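Local coordinates for Orf c02003 protein (Sulfolobus solfataricus P2, PDB 2Q00) that is of unknown function but belongs to the archaeal PaREP1 family and folds as a small, largely helical protein without strands, at residues E36-K39 and L40-E44; G58-S62 and E63-K67. All coordinates share one frame; numbering follows the deposited sequence.

Interaction 1: residues E36-K39 and L40-E44; sequences EAIK and LLVIE
Ile38 and Val42, one turn apart on helix 23-45, meet through their CG2 methyls, 4.0 Å from one to the other. Ile38 brings this branch forward because it stands opposite its own backbone N, while CG1 is turned back beside that N (chi1 -63°). In Val42 the order is reversed: CG1 lies opposite the N (chi1 170°), and CG2 is left to face the preceding turn, 3.0 Å from Ile38 O. Beta-branched residues suit this stripe, since two short branches fill the space close to the backbone; Leu65 and Ala68 of helix 62-71 pack against it. Leu41, next door, reaches back over its acceptor, CG lying 3.2 Å from Ala37 O, and touches Ser121 of helix 101-122. Four regular helical bonds run beneath, among them Val42 N to Ile38 O at 2.7 Å and a straighter one from Ile43 N to Lys39 O (N-H...O 170°). On the more open side Lys39 runs extended to a salt bridge with Glu36, NZ to OE2 3.5 Å, and NZ also pairs with Glu35. Glu36 OE1 bonds Ser6. This part of the helix is thus largely amphipathic, hydrocarbon packing toward neighbouring helices, and the two carboxylates around NZ probably stabilise its positive charge.

Interaction 2: residues G58-S62 and E63-K67; sequences GRWKS and ENLFK
The backbone runs extended through Arg59 and Trp60 and turns helical at Ser62, with Lys61 as the N-cap residue just before helix 62-71. Lys61 O accepts from Asn64 N at 2.8 Å, the donor standing above the carbonyl plane and the bond bent (N-H...O 133°), and more weakly from Leu65 N at 3.4 Å. The next bond along, from Phe66 N to Ser62 O, 2.9 Å, is nearly straight at 169°. Ser62 thus opens the helix, while its side chain touches Trp87 of helix 79-95. Leu65 reaches back toward the entering chain: its CD2 lies 3.8 Å from Trp60 CB, and its CD1 is 3.9 Å from Trp60 CE3. The indole can meet it because Trp60 CG is turned away from its own carbonyl carbon (chi1 -56°), and Trp60 CE3 also passes Asn64 CB at 4.2 Å. A broad tryptophan suits this junction, bridging loop and helix with one flat group. Glu63 is bent at its second torsion, bringing OE1 within 3.7 Å of Lys61 CB. Beyond the segments, Trp60 and Asn64 rest on Ile50 of helix 48-52, Leu65 packs on Glu35 of helix 23-45, and Phe66 makes edge-to-face contacts with Trp83 and Trp87 of helix 79-95.

Overall arrangement
Along the chain interaction 1 comes first, in the C-terminal part of helix 23-45; interaction 2 follows after the short helix 48-52, where a loop enters helix 62-71. Their centres are 11 Å apart, and the two touch directly. The Lys39 chain lies against the indole in a cation-pi contact, with Lys39 CE 3.3 Å from Trp60 NE1, while deeper in, Ile38 CG2 meets Leu65 CD1 at 3.9 Å. Residues 36-44 and 58-67 therefore join helix 23-45 to the beginning of helix 62-71 in this strand-free fold, through a buried apolar contact and a lysine-indole contact nearer the surface.

Interaction 1: residues E36-K39 and L40-E44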
loop_
_atom_site.group_PDB
_atom_site.type_symbol
_atom_site.label_atom_id
_atom_site.label_comp_id
_atom_site.label_asym_id
_atom_site.label_seq_id
_atom_site.Cartn_x
_atom_site.Cartn_y
_atom_site.Cartn_z
ATOM N N GLU A 36 4.569 0.475 -2.159
ATOM C CA GLU A 36 5.803 1.139 -1.756
ATOM C C GLU A 36 6.034 1.043 -0.257
ATOM O O GLU A 36 7.175 0.931 0.199
ATOM C CB GLU A 36 5.780 2.609 -2.174
ATOM C CG GLU A 36 5.670 2.813 -3.673
ATOM C CD GLU A 36 6.845 2.219 -4.414
ATOM O OE1 GLU A 36 7.991 2.589 -4.084
ATOM O OE2 GLU A 36 6.622 1.388 -5.323
ATOM N N ALA A 37 4.955 1.094 0.511
ATOM C CA ALA A 37 5.067 1.006 1.961
ATOM C C ALA A 37 5.647 -0.345 2.343
ATOM O O ALA A 37 6.489 -0.444 3.238
ATOM C CB ALA A 37 3.705 1.191 2.602
ATOM N N ILE A 38 5.189 -1.388 1.656
ATOM C CA ILE A 38 5.668 -2.744 1.908
ATOM C C ILE A 38 7.152 -2.882 1.536
ATOM O O ILE A 38 7.949 -3.420 2.316
ATOM C CB ILE A 38 4.867 -3.780 1.092
ATOM C CG1 ILE A 38 3.387 -3.765 1.513
ATOM C CG2 ILE A 38 5.487 -5.152 1.280
ATOM C CD1 ILE A 38 3.130 -4.209 2.963
ATOM N N LYS A 39 7.515 -2.407 0.344
ATOM C CA LYS A 39 8.905 -2.475 -0.085
ATOM C C LYS A 39 9.783 -1.781 0.957
ATOM O O LYS A 39 10.781 -2.333 1.416
ATOM C CB LYS A 39 9.092 -1.805 -1.447
ATOM C CG LYS A 39 8.399 -2.514 -2.593
ATOM C CD LYS A 39 8.634 -1.817 -3.918
ATOM C CE LYS A 39 7.847 -2.480 -5.034
ATOM N NZ LYS A 39 8.005 -1.724 -6.306
ATOM N N LEU A 40 9.390 -0.579 1.349
ATOM C CA LEU A 40 10.153 0.176 2.336
ATOM C C LEU A 40 10.326 -0.613 3.620
ATOM O O LEU A 40 11.406 -0.643 4.207
ATOM C CB LEU A 40 9.455 1.505 2.642
ATOM C CG LEU A 40 10.248 2.522 3.458
ATOM C CD1 LEU A 40 11.543 2.855 2.723
ATOM C CD2 LEU A 40 9.402 3.784 3.673
ATOM N N LEU A 41 9.251 -1.259 4.050
ATOM C CA LEU A 41 9.267 -2.051 5.273
ATOM C C LEU A 41 10.106 -3.307 5.126
ATOM O O LEU A 41 10.737 -3.749 6.086
ATOM C CB LEU A 41 7.837 -2.422 5.668
ATOM C CG LEU A 41 7.009 -1.268 6.234
ATOM C CD1 LEU A 41 5.532 -1.647 6.284
ATOM C CD2 LEU A 41 7.539 -0.914 7.619
ATOM N N VAL A 42 10.093 -3.894 3.931
ATOM C CA VAL A 42 10.885 -5.089 3.667
ATOM C C VAL A 42 12.358 -4.691 3.776
ATOM O O VAL A 42 13.158 -5.371 4.426
ATOM C CB VAL A 42 10.628 -5.636 2.241
ATOM C CG1 VAL A 42 11.638 -6.724 1.906
ATOM C CG2 VAL A 42 9.218 -6.182 2.142
ATOM N N ILE A 43 12.691 -3.575 3.129
ATOM C CA ILE A 43 14.044 -3.042 3.128
ATOM C C ILE A 43 14.533 -2.732 4.536
ATOM O O ILE A 43 15.631 -3.128 4.916
ATOM C CB ILE A 43 14.122 -1.750 2.288
ATOM C CG1 ILE A 43 13.771 -2.057 0.829
ATOM C CG2 ILE A 43 15.507 -1.124 2.407
ATOM C CD1 ILE A 43 14.653 -3.112 0.178
ATOM N N GLU A 44 13.720 -2.022 5.310
ATOM C CA GLU A 44 14.105 -1.674 6.673
ATOM C C GLU A 44 14.230 -2.895 7.588
ATOM O O GLU A 44 15.248 -3.069 8.256
ATOM C CB GLU A 44 13.112 -0.675 7.269
ATOM C CG GLU A 44 13.118 0.681 6.576
ATOM C CD GLU A 44 14.503 1.312 6.540
ATOM O OE1 GLU A 44 15.104 1.494 7.630
ATOM O OE2 GLU A 44 14.983 1.624 5.422
#

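Interaction 2: residues G58-S62 and E63-K67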
loop_
_atom_site.group_PDB
_atom_site.type_symbol
_atom_site.label_atom_id
_atom_site.label_comp_id
_atom_site.label_asym_id
_atom_site.label_seq_id
_atom_site.Cartn_x
_atom_site.Cartn_y
_atom_site.Cartn_z
ATOM N N GLY A 58 11.431 -3.184 -11.680
ATOM C CA GLY A 58 10.323 -2.269 -11.468
ATOM C C GLY A 58 9.427 -2.658 -10.303
ATOM O O GLY A 58 9.864 -2.660 -9.150
ATOM N N ARG A 59 8.169 -2.982 -10.599
ATOM C CA ARG A 59 7.205 -3.380 -9.571
ATOM C C ARG A 59 7.319 -4.882 -9.271
ATOM O O ARG A 59 7.837 -5.649 -10.096
ATOM C CB ARG A 59 5.780 -3.031 -10.029
ATOM C CG ARG A 59 5.582 -1.550 -10.346
ATOM C CD ARG A 59 4.183 -1.250 -10.871
ATOM N NE ARG A 59 3.140 -1.483 -9.872
ATOM C CZ ARG A 59 1.856 -1.172 -10.045
ATOM N NH1 ARG A 59 1.450 -0.615 -11.179
ATOM N NH2 ARG A 59 0.972 -1.419 -9.086
ATOM N N TRP A 60 6.841 -5.299 -8.094
ATOM C CA TRP A 60 6.908 -6.706 -7.676
ATOM C C TRP A 60 5.660 -7.536 -7.985
ATOM O O TRP A 60 4.609 -7.004 -8.358
ATOM C CB TRP A 60 7.145 -6.811 -6.174
ATOM C CG TRP A 60 8.342 -6.111 -5.653
ATOM C CD1 TRP A 60 9.213 -5.320 -6.350
ATOM C CD2 TRP A 60 8.792 -6.103 -4.290
ATOM N NE1 TRP A 60 10.174 -4.821 -5.503
ATOM C CE2 TRP A 60 9.940 -5.286 -4.233
ATOM C CE3 TRP A 60 8.338 -6.707 -3.111
ATOM C CZ2 TRP A 60 10.639 -5.055 -3.037
ATOM C CZ3 TRP A 60 9.032 -6.478 -1.923
ATOM C CH2 TRP A 60 10.165 -5.662 -1.897
ATOM N N LYS A 61 5.798 -8.850 -7.809
ATOM C CA LYS A 61 4.702 -9.792 -8.019
ATOM C C LYS A 61 3.801 -9.692 -6.797
ATOM O O LYS A 61 4.274 -9.693 -5.662
ATOM C CB LYS A 61 5.223 -11.231 -8.132
ATOM C CG LYS A 61 6.106 -11.515 -9.335
ATOM C CD LYS A 61 6.595 -12.967 -9.339
ATOM C CE LYS A 61 5.439 -13.962 -9.449
ATOM N NZ LYS A 61 5.921 -15.378 -9.426
ATOM N N SER A 62 2.501 -9.607 -7.035
ATOM C CA SER A 62 1.533 -9.507 -5.953
ATOM C C SER A 62 1.776 -10.527 -4.827
ATOM O O SER A 62 1.581 -10.217 -3.645
ATOM C CB SER A 62 0.128 -9.680 -6.529
ATOM O OG SER A 62 -0.049 -8.861 -7.679
ATOM N N GLU A 63 2.212 -11.733 -5.195
ATOM C CA GLU A 63 2.472 -12.786 -4.212
ATOM C C GLU A 63 3.614 -12.426 -3.267
ATOM O O GLU A 63 3.612 -12.827 -2.098
ATOM C CB GLU A 63 2.772 -14.118 -4.910
ATOM C CG GLU A 63 1.590 -14.700 -5.689
ATOM C CD GLU A 63 1.483 -14.154 -7.099
ATOM O OE1 GLU A 63 2.178 -13.163 -7.421
ATOM O OE2 GLU A 63 0.693 -14.719 -7.883
ATOM N N ASN A 64 4.590 -11.680 -3.776
ATOM C CA ASN A 64 5.711 -11.241 -2.950
ATOM C C ASN A 64 5.185 -10.286 -1.891
ATOM O O ASN A 64 5.542 -10.395 -0.713
ATOM C CB ASN A 64 6.761 -10.519 -3.787
ATOM C CG ASN A 64 7.688 -11.466 -4.500
ATOM O OD1 ASN A 64 8.422 -12.225 -3.867
ATOM N ND2 ASN A 64 7.667 -11.426 -5.831
ATOM N N LEU A 65 4.335 -9.347 -2.317
ATOM C CA LEU A 65 3.746 -8.368 -1.402
ATOM C C LEU A 65 2.939 -9.098 -0.345
ATOM O O LEU A 65 3.060 -8.817 0.846
ATOM C CB LEU A 65 2.828 -7.391 -2.146
ATOM C CG LEU A 65 3.424 -6.353 -3.105
ATOM C CD1 LEU A 65 4.631 -5.681 -2.450
ATOM C CD2 LEU A 65 3.820 -7.024 -4.407
ATOM N N PHE A 66 2.098 -10.027 -0.784
ATOM C CA PHE A 66 1.311 -10.810 0.164
ATOM C C PHE A 66 2.276 -11.522 1.125
ATOM O O PHE A 66 2.105 -11.445 2.340
ATOM C CB PHE A 66 0.431 -11.817 -0.586
ATOM C CG PHE A 66 -0.894 -11.249 -1.034
ATOM C CD1 PHE A 66 -1.904 -10.998 -0.102
ATOM C CD2 PHE A 66 -1.128 -10.954 -2.377
ATOM C CE1 PHE A 66 -3.127 -10.465 -0.495
ATOM C CE2 PHE A 66 -2.347 -10.419 -2.790
ATOM C CZ PHE A 66 -3.354 -10.172 -1.846
ATOM N N LYS A 67 3.293 -12.196 0.586
ATOM C CA LYS A 67 4.269 -12.880 1.437
ATOM C C LYS A 67 4.849 -11.877 2.409
ATOM O O LYS A 67 4.902 -12.106 3.621
ATOM C CB LYS A 67 5.444 -13.445 0.633
ATOM C CG LYS A 67 5.173 -14.690 -0.185
ATOM C CD LYS A 67 6.495 -15.351 -0.572
ATOM C CE LYS A 67 6.378 -16.212 -1.834
ATOM N NZ LYS A 67 6.259 -15.399 -3.094
#